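Local atomic coordinates of p450 cytochrome, putative (PDB entry 6Y01), a protein that probably binds the molybdenum cofactor and carries it within the cell, using a Rossmann-type fold of the SLOG clan. Residues E45-L50 with N164-I169; Q132-L137 with K170-V175. One frame throughout, in Å; residues are numbered along the deposited sequence.

Interaction 1 of 2, residues E45-L50 with N164-I169; sequences EGWVLL and NCIELI
Trp47 carries most of this apolar contact, lying obliquely against two isoleucines one helical turn apart on the C-terminal helix. The benzo end of the indole does the touching: CH2 is 3.4 Å from Ile169 CG2, a snug approach, while CZ3 is 3.9 Å from Ile166 CD1. The indole and Ile169 reach past one another from opposing sides. Because Ile169 has CG1 beside its backbone N (chi1 -67°), its CG2 branch, anti to that N, is the one brought closest to the six-membered ring. Branched isoleucines suit this place, since each brings both its methyls to a broad ring. Were Trp47 replaced by an alanine, the methyls of Ile166 and Ile169 would probably lose their aromatic partner and a gap would be likely to open beside helix 162-176.

Glu45 adds a fringe of mixed character. Its CB sits over the centre of one indole face, 3.4 Å above the plane, and its chain, bent at chi2 (-63°), carries OE2 to 3.8 Å from Ile166 CG2. Between Glu45 and Trp47 in the chain lies Gly46, whose positive phi closes a Schellman motif after helix 29-44. No hydrogen bond spans the segments, so apolar burial holds them together, and the charge of Glu45 is met just beyond them, by Lys170 on the next turn of the same helix.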
ATOM      1  N   GLU D  45      -3.255  -7.411 -30.951  1.00 31.80           N
ATOM      2  CA  GLU D  45      -1.786  -7.573 -30.983  1.00 33.71           C
ATOM      3  C   GLU D  45      -1.336  -8.758 -30.111  1.00 33.44           C
ATOM      4  O   GLU D  45      -0.116  -9.071 -30.098  1.00 37.29           O
ATOM      5  CB  GLU D  45      -1.103  -6.292 -30.485  1.00 32.06           C
ATOM      6  CG  GLU D  45      -1.292  -5.111 -31.387  1.00 34.23           C
ATOM      7  CD  GLU D  45      -0.679  -5.280 -32.767  1.00 37.81           C
ATOM      8  OE1 GLU D  45       0.310  -6.067 -32.919  1.00 37.15           O
ATOM      9  OE2 GLU D  45      -1.208  -4.654 -33.711  1.00 40.06           O
ATOM     10  N   GLY D  46      -2.235  -9.349 -29.339  1.00 32.54           N
ATOM     11  CA  GLY D  46      -1.863 -10.386 -28.363  1.00 32.05           C
ATOM     12  C   GLY D  46      -1.311  -9.812 -27.081  1.00 31.63           C
ATOM     13  O   GLY D  46      -0.670 -10.531 -26.324  1.00 33.81           O
ATOM     14  N   TRP D  47      -1.561  -8.537 -26.843  1.00 28.38           N
ATOM     15  CA  TRP D  47      -1.106  -7.844 -25.615  1.00 26.70           C
ATOM     16  C   TRP D  47      -2.149  -7.985 -24.526  1.00 26.93           C
ATOM     17  O   TRP D  47      -3.320  -8.230 -24.804  1.00 28.11           O
ATOM     18  CB  TRP D  47      -0.812  -6.392 -25.932  1.00 27.97           C
ATOM     19  CG  TRP D  47       0.250  -6.188 -26.960  1.00 29.09           C
ATOM     20  CD1 TRP D  47       1.173  -7.079 -27.414  1.00 31.67           C
ATOM     21  CD2 TRP D  47       0.481  -4.983 -27.687  1.00 29.83           C
ATOM     22  NE1 TRP D  47       1.983  -6.496 -28.359  1.00 32.87           N
ATOM     23  CE2 TRP D  47       1.572  -5.211 -28.543  1.00 30.06           C
ATOM     24  CE3 TRP D  47      -0.145  -3.732 -27.699  1.00 28.76           C
ATOM     25  CZ2 TRP D  47       2.035  -4.255 -29.434  1.00 31.89           C
ATOM     26  CZ3 TRP D  47       0.304  -2.800 -28.602  1.00 31.05           C
ATOM     27  CH2 TRP D  47       1.399  -3.049 -29.436  1.00 31.66           C
ATOM     28  N   VAL D  48      -1.719  -7.774 -23.285  1.00 25.19           N
ATOM     29  CA  VAL D  48      -2.608  -7.822 -22.128  1.00 23.75           C
ATOM     30  C   VAL D  48      -3.065  -6.402 -21.820  1.00 22.74           C
ATOM     31  O   VAL D  48      -2.199  -5.462 -21.829  1.00 25.14           O
ATOM     32  CB  VAL D  48      -1.896  -8.478 -20.959  1.00 24.37           C
ATOM     33  CG1 VAL D  48      -2.757  -8.460 -19.718  1.00 24.97           C
ATOM     34  CG2 VAL D  48      -1.491  -9.895 -21.326  1.00 28.00           C
ATOM     35  N   LEU D  49      -4.327  -6.219 -21.489  1.00 22.42           N
ATOM     36  CA  LEU D  49      -4.861  -4.919 -21.074  1.00 22.95           C
ATOM     37  C   LEU D  49      -4.939  -4.889 -19.574  1.00 22.86           C
ATOM     38  O   LEU D  49      -5.457  -5.796 -18.955  1.00 23.50           O
ATOM     39  CB  LEU D  49      -6.267  -4.715 -21.627  1.00 24.11           C
ATOM     40  CG  LEU D  49      -6.966  -3.454 -21.121  1.00 23.97           C
ATOM     41  CD1 LEU D  49      -6.344  -2.235 -21.700  1.00 25.75           C
ATOM     42  CD2 LEU D  49      -8.427  -3.489 -21.483  1.00 24.91           C
ATOM     43  N   LEU D  50      -4.388  -3.798 -19.004  1.00 21.96           N
ATOM     44  CA  LEU D  50      -4.504  -3.525 -17.554  1.00 21.75           C
ATOM     45  C   LEU D  50      -5.272  -2.244 -17.353  1.00 20.21           C
ATOM     46  O   LEU D  50      -5.000  -1.248 -18.026  1.00 22.99           O
ATOM     47  CB  LEU D  50      -3.114  -3.472 -16.896  1.00 22.44           C
ATOM     48  CG  LEU D  50      -3.148  -3.257 -15.387  1.00 23.01           C
ATOM     49  CD1 LEU D  50      -1.851  -3.726 -14.762  1.00 28.69           C
ATOM     50  CD2 LEU D  50      -3.191  -1.745 -15.062  1.00 25.35           C
ATOM     51  N   ASN D 164      -2.553   5.130 -33.720  1.00 35.63           N
ATOM     52  CA  ASN D 164      -1.248   5.788 -33.478  1.00 34.12           C
ATOM     53  C   ASN D 164      -0.688   5.324 -32.130  1.00 33.44           C
ATOM     54  O   ASN D 164       0.519   5.127 -32.028  1.00 34.36           O
ATOM     55  CB  ASN D 164      -1.407   7.302 -33.568  1.00 35.41           C
ATOM     56  CG  ASN D 164      -0.106   8.059 -33.430  1.00 37.73           C
ATOM     57  OD1 ASN D 164      -0.063   9.083 -32.749  1.00 39.97           O
ATOM     58  ND2 ASN D 164       0.928   7.621 -34.124  1.00 40.06           N
ATOM     59  N   CYS D 165      -1.535   5.133 -31.117  1.00 32.32           N
ATOM     60  CA  CYS D 165      -1.063   4.564 -29.836  1.00 30.73           C
ATOM     61  C   CYS D 165      -0.369   3.220 -30.072  1.00 31.61           C
ATOM     62  O   CYS D 165       0.699   2.992 -29.474  1.00 30.18           O
ATOM     63  CB  CYS D 165      -2.185   4.335 -28.839  1.00 32.11           C
ATOM     64  SG  CYS D 165      -2.970   5.843 -28.246  1.00 32.12           S
ATOM     65  N   ILE D 166      -0.965   2.355 -30.883  1.00 32.30           N
ATOM     66  CA  ILE D 166      -0.381   1.021 -31.128  1.00 32.32           C
ATOM     67  C   ILE D 166       0.963   1.191 -31.837  1.00 33.62           C
ATOM     68  O   ILE D 166       1.921   0.497 -31.459  1.00 32.01           O
ATOM     69  CB  ILE D 166      -1.345   0.129 -31.941  1.00 33.75           C
ATOM     70  CG1 ILE D 166      -2.691  -0.007 -31.238  1.00 33.31           C
ATOM     71  CG2 ILE D 166      -0.710  -1.210 -32.225  1.00 34.29           C
ATOM     72  CD1 ILE D 166      -2.661  -0.656 -29.870  1.00 34.55           C
ATOM     73  N   GLU D 167       1.033   2.079 -32.837  1.00 33.57           N
ATOM     74  CA  GLU D 167       2.296   2.349 -33.560  1.00 36.87           C
ATOM     75  C   GLU D 167       3.378   2.797 -32.563  1.00 36.53           C
ATOM     76  O   GLU D 167       4.519   2.282 -32.612  1.00 37.15           O
ATOM     77  CB  GLU D 167       2.124   3.437 -34.616  1.00 34.93           C
ATOM     78  N   LEU D 168       3.004   3.693 -31.640  1.00 33.22           N
ATOM     79  CA  LEU D 168       3.974   4.224 -30.663  1.00 34.10           C
ATOM     80  C   LEU D 168       4.430   3.097 -29.747  1.00 34.67           C
ATOM     81  O   LEU D 168       5.617   2.987 -29.485  1.00 33.63           O
ATOM     82  CB  LEU D 168       3.367   5.384 -29.879  1.00 32.73           C
ATOM     83  CG  LEU D 168       3.169   6.675 -30.663  1.00 35.94           C
ATOM     84  CD1 LEU D 168       2.315   7.646 -29.866  1.00 37.33           C
ATOM     85  CD2 LEU D 168       4.516   7.316 -30.981  1.00 42.52           C
ATOM     86  N   ILE D 169       3.499   2.285 -29.261  1.00 30.87           N
ATOM     87  CA  ILE D 169       3.879   1.148 -28.392  1.00 33.12           C
ATOM     88  C   ILE D 169       4.890   0.258 -29.101  1.00 33.30           C
ATOM     89  O   ILE D 169       5.861  -0.144 -28.482  1.00 34.22           O
ATOM     90  CB  ILE D 169       2.648   0.357 -27.937  1.00 34.05           C
ATOM     91  CG1 ILE D 169       1.784   1.228 -27.012  1.00 32.64           C
ATOM     92  CG2 ILE D 169       3.059  -0.967 -27.299  1.00 31.74           C
ATOM     93  CD1 ILE D 169       0.392   0.654 -26.817  1.00 30.23           C
TER

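Interaction 2 of 2, residues Q132-L137 with K170-V175; sequences QKPVIL and KSIITV
Pro134 and Ile172 meet in a small, partly buried apolar contact where the C-terminal helix of a Rossmann-type fold packs on its parallel sheet. Helix 162-176 runs alongside strand 135-138, antiparallel to it, on one face of the sheet. Next to that strand comes the short strand 157-158, the last of the sheet within this chain, and the two segments bury 125 Å² between them with no hydrogen bond across.

Ile172 supplies the helix side of the contact. Its CG2 methyl rests on the pyrrolidine ring, 3.7 Å from Pro134 CG and 3.8 Å from Pro134 CB, the isoleucine lying aslant the ring. With CG1 beside the backbone N (chi1 -69°), the extended delta branch reaches further along the strand, and its CD1 passes 4.1 Å from Pro134 CB. A proline suits the entry to the strand, since its ring is compact and apolar and the backbone N it ties up has no hydrogen to give. Ile136 is buried and points toward the helix, whereas Val135 between them points away and packs on helix 119-130, so the strand is covered by a helix on each face.

Trp157 of the neighbouring strand touches Pro134, Ile136 and Ile172, and Val111 also meets both isoleucines. Ahead of the proline, Gln132 ends helix 119-130 in a Schellman motif, and Lys133 NZ bonds to Ser109 O. Both branches of Ile172 thus touch the proline, and the delta methyl alone goes on to the next inward-facing residue of the strand, in a loose approach that leaves Ile172 CD1 4.4 Å from Ile136 CD1.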
ATOM      1  N   GLN D 132       9.511   6.875 -14.650  1.00 28.34           N
ATOM      2  CA  GLN D 132      10.186   6.807 -15.969  1.00 31.20           C
ATOM      3  C   GLN D 132       9.536   5.719 -16.839  1.00 28.84           C
ATOM      4  O   GLN D 132      10.216   5.098 -17.680  1.00 34.81           O
ATOM      5  CB  GLN D 132      11.692   6.601 -15.785  1.00 34.87           C
ATOM      6  CG  GLN D 132      12.294   7.672 -14.866  1.00 40.64           C
ATOM      7  CD  GLN D 132      13.094   8.674 -15.634  1.00 53.51           C
ATOM      8  OE1 GLN D 132      12.549   9.413 -16.446  1.00 69.53           O
ATOM      9  NE2 GLN D 132      14.380   8.676 -15.394  1.00 59.82           N
ATOM     10  N   LYS D 133       8.236   5.530 -16.668  1.00 26.84           N
ATOM     11  CA  LYS D 133       7.474   4.632 -17.524  1.00 26.93           C
ATOM     12  C   LYS D 133       7.089   5.400 -18.781  1.00 26.43           C
ATOM     13  O   LYS D 133       6.770   6.575 -18.721  1.00 28.79           O
ATOM     14  CB  LYS D 133       6.195   4.147 -16.828  1.00 28.72           C
ATOM     15  CG  LYS D 133       6.425   3.097 -15.748  1.00 31.48           C
ATOM     16  CD  LYS D 133       6.807   1.772 -16.447  1.00 35.81           C
ATOM     17  CE  LYS D 133       6.742   0.592 -15.543  1.00 36.96           C
ATOM     18  NZ  LYS D 133       7.283  -0.559 -16.242  1.00 38.65           N
ATOM     19  N   PRO D 134       7.035   4.725 -19.955  1.00 27.75           N
ATOM     20  CA  PRO D 134       6.531   5.365 -21.163  1.00 27.61           C
ATOM     21  C   PRO D 134       5.042   5.678 -21.032  1.00 27.71           C
ATOM     22  O   PRO D 134       4.249   4.806 -20.592  1.00 26.10           O
ATOM     23  CB  PRO D 134       6.751   4.320 -22.277  1.00 29.74           C
ATOM     24  CG  PRO D 134       7.726   3.370 -21.701  1.00 30.39           C
ATOM     25  CD  PRO D 134       7.499   3.359 -20.191  1.00 29.32           C
ATOM     26  N   VAL D 135       4.686   6.902 -21.410  1.00 24.82           N
ATOM     27  CA  VAL D 135       3.307   7.394 -21.302  1.00 24.84           C
ATOM     28  C   VAL D 135       2.884   7.965 -22.635  1.00 25.97           C
ATOM     29  O   VAL D 135       3.602   8.775 -23.205  1.00 26.10           O
ATOM     30  CB  VAL D 135       3.125   8.435 -20.201  1.00 26.72           C
ATOM     31  CG1 VAL D 135       1.713   9.005 -20.225  1.00 28.57           C
ATOM     32  CG2 VAL D 135       3.458   7.858 -18.848  1.00 28.74           C
ATOM     33  N   ILE D 136       1.688   7.538 -23.071  1.00 25.26           N
ATOM     34  CA  ILE D 136       1.048   8.089 -24.271  1.00 25.19           C
ATOM     35  C   ILE D 136      -0.217   8.801 -23.847  1.00 24.28           C
ATOM     36  O   ILE D 136      -1.080   8.188 -23.190  1.00 26.78           O
ATOM     37  CB  ILE D 136       0.739   6.989 -25.287  1.00 25.97           C
ATOM     38  CG1 ILE D 136       2.003   6.238 -25.690  1.00 28.05           C
ATOM     39  CG2 ILE D 136       0.016   7.575 -26.476  1.00 28.33           C
ATOM     40  CD1 ILE D 136       1.730   4.979 -26.502  1.00 29.60           C
ATOM     41  N   LEU D 137      -0.354  10.061 -24.242  1.00 26.33           N
ATOM     42  CA  LEU D 137      -1.590  10.824 -24.005  1.00 26.17           C
ATOM     43  C   LEU D 137      -2.450  10.787 -25.260  1.00 27.71           C
ATOM     44  O   LEU D 137      -1.995  11.146 -26.330  1.00 29.70           O
ATOM     45  CB  LEU D 137      -1.241  12.265 -23.634  1.00 27.63           C
ATOM     46  CG  LEU D 137      -0.273  12.416 -22.452  1.00 27.36           C
ATOM     47  CD1 LEU D 137       0.006  13.910 -22.213  1.00 30.82           C
ATOM     48  CD2 LEU D 137      -0.824  11.780 -21.213  1.00 29.69           C
ATOM     49  N   LYS D 170       4.630  -0.103 -30.355  1.00 34.24           N
ATOM     50  CA  LYS D 170       5.564  -0.971 -31.085  1.00 36.67           C
ATOM     51  C   LYS D 170       6.958  -0.348 -31.125  1.00 35.79           C
ATOM     52  O   LYS D 170       7.931  -1.067 -30.946  1.00 38.87           O
ATOM     53  CB  LYS D 170       5.016  -1.264 -32.479  1.00 40.04           C
ATOM     54  CG  LYS D 170       3.830  -2.202 -32.444  1.00 41.58           C
ATOM     55  CD  LYS D 170       3.219  -2.421 -33.763  1.00 43.97           C
ATOM     56  CE  LYS D 170       2.074  -3.406 -33.634  1.00 44.00           C
ATOM     57  NZ  LYS D 170       1.191  -3.337 -34.824  1.00 52.79           N
ATOM     58  N   SER D 171       7.057   0.967 -31.350  1.00 35.88           N
ATOM     59  CA  SER D 171       8.383   1.633 -31.393  1.00 36.51           C
ATOM     60  C   SER D 171       9.024   1.615 -30.001  1.00 38.43           C
ATOM     61  O   SER D 171      10.270   1.441 -29.911  1.00 43.52           O
ATOM     62  CB  SER D 171       8.295   3.000 -31.980  1.00 45.58           C
ATOM     63  OG  SER D 171       7.574   3.841 -31.121  1.00 55.67           O
ATOM     64  N   ILE D 172       8.226   1.774 -28.950  1.00 36.25           N
ATOM     65  CA  ILE D 172       8.731   1.829 -27.554  1.00 36.49           C
ATOM     66  C   ILE D 172       9.245   0.457 -27.134  1.00 38.22           C
ATOM     67  O   ILE D 172      10.369   0.357 -26.597  1.00 40.76           O
ATOM     68  CB  ILE D 172       7.639   2.343 -26.602  1.00 36.72           C
ATOM     69  CG1 ILE D 172       7.372   3.832 -26.876  1.00 37.52           C
ATOM     70  CG2 ILE D 172       8.017   2.091 -25.140  1.00 38.25           C
ATOM     71  CD1 ILE D 172       6.081   4.340 -26.331  1.00 38.03           C
ATOM     72  N   ILE D 173       8.452  -0.584 -27.336  1.00 41.01           N
ATOM     73  CA  ILE D 173       8.821  -1.916 -26.811  1.00 47.11           C
ATOM     74  C   ILE D 173       9.931  -2.513 -27.690  1.00 53.65           C
ATOM     75  O   ILE D 173      10.682  -3.341 -27.176  1.00 61.27           O
ATOM     76  CB  ILE D 173       7.585  -2.809 -26.559  1.00 48.34           C
ATOM     77  CG1 ILE D 173       6.883  -3.241 -27.839  1.00 49.38           C
ATOM     78  CG2 ILE D 173       6.626  -2.106 -25.591  1.00 44.87           C
ATOM     79  CD1 ILE D 173       5.566  -3.992 -27.588  1.00 58.11           C
ATOM     80  N   THR D 174      10.121  -2.023 -28.919  1.00 53.47           N
ATOM     81  CA  THR D 174      11.263  -2.448 -29.783  1.00 59.85           C
ATOM     82  C   THR D 174      12.581  -1.890 -29.253  1.00 65.08           C
ATOM     83  O   THR D 174      13.583  -2.629 -29.317  1.00 74.22           O
ATOM     84  CB  THR D 174      11.092  -2.072 -31.259  1.00 63.26           C
ATOM     85  OG1 THR D 174      10.992  -0.653 -31.381  1.00 79.37           O
ATOM     86  CG2 THR D 174       9.873  -2.729 -31.868  1.00 61.18           C
ATOM     87  N   VAL D 175      12.582  -0.645 -28.752  1.00 67.09           N
ATOM     88  CA  VAL D 175      13.777   0.070 -28.185  1.00 67.70           C
ATOM     89  C   VAL D 175      14.167  -0.549 -26.842  1.00 67.36           C
ATOM     90  O   VAL D 175      15.381  -0.624 -26.538  1.00 73.98           O
ATOM     91  CB  VAL D 175      13.498   1.574 -27.964  1.00 70.96           C
ATOM     92  CG1 VAL D 175      14.552   2.254 -27.099  1.00 72.31           C
ATOM     93  CG2 VAL D 175      13.354   2.332 -29.267  1.00 67.83           C
TER

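In the fold
From the N terminus, the chain passes through helix 29-44 to residues 45-50, and interaction 1 closes a long loop when residues 164-169 return to them. Within that loop lie residues 132-137, from which interaction 2 closes a shorter loop to 170-175; as that partner comes only after 164-169, the two contacts cross rather than nest. Both use successive turns of helix 162-176 and set it on the same parallel sheet, interaction 1 just before strand 48-51 and interaction 2 at strand 135-138, with strands 17-21 and 111-115 between. Their centres are 10 Å apart. Ile136 packs on Cys165, Leu168 and Ile169, while the Glu45–Lys170 salt bridge joins the pairs again.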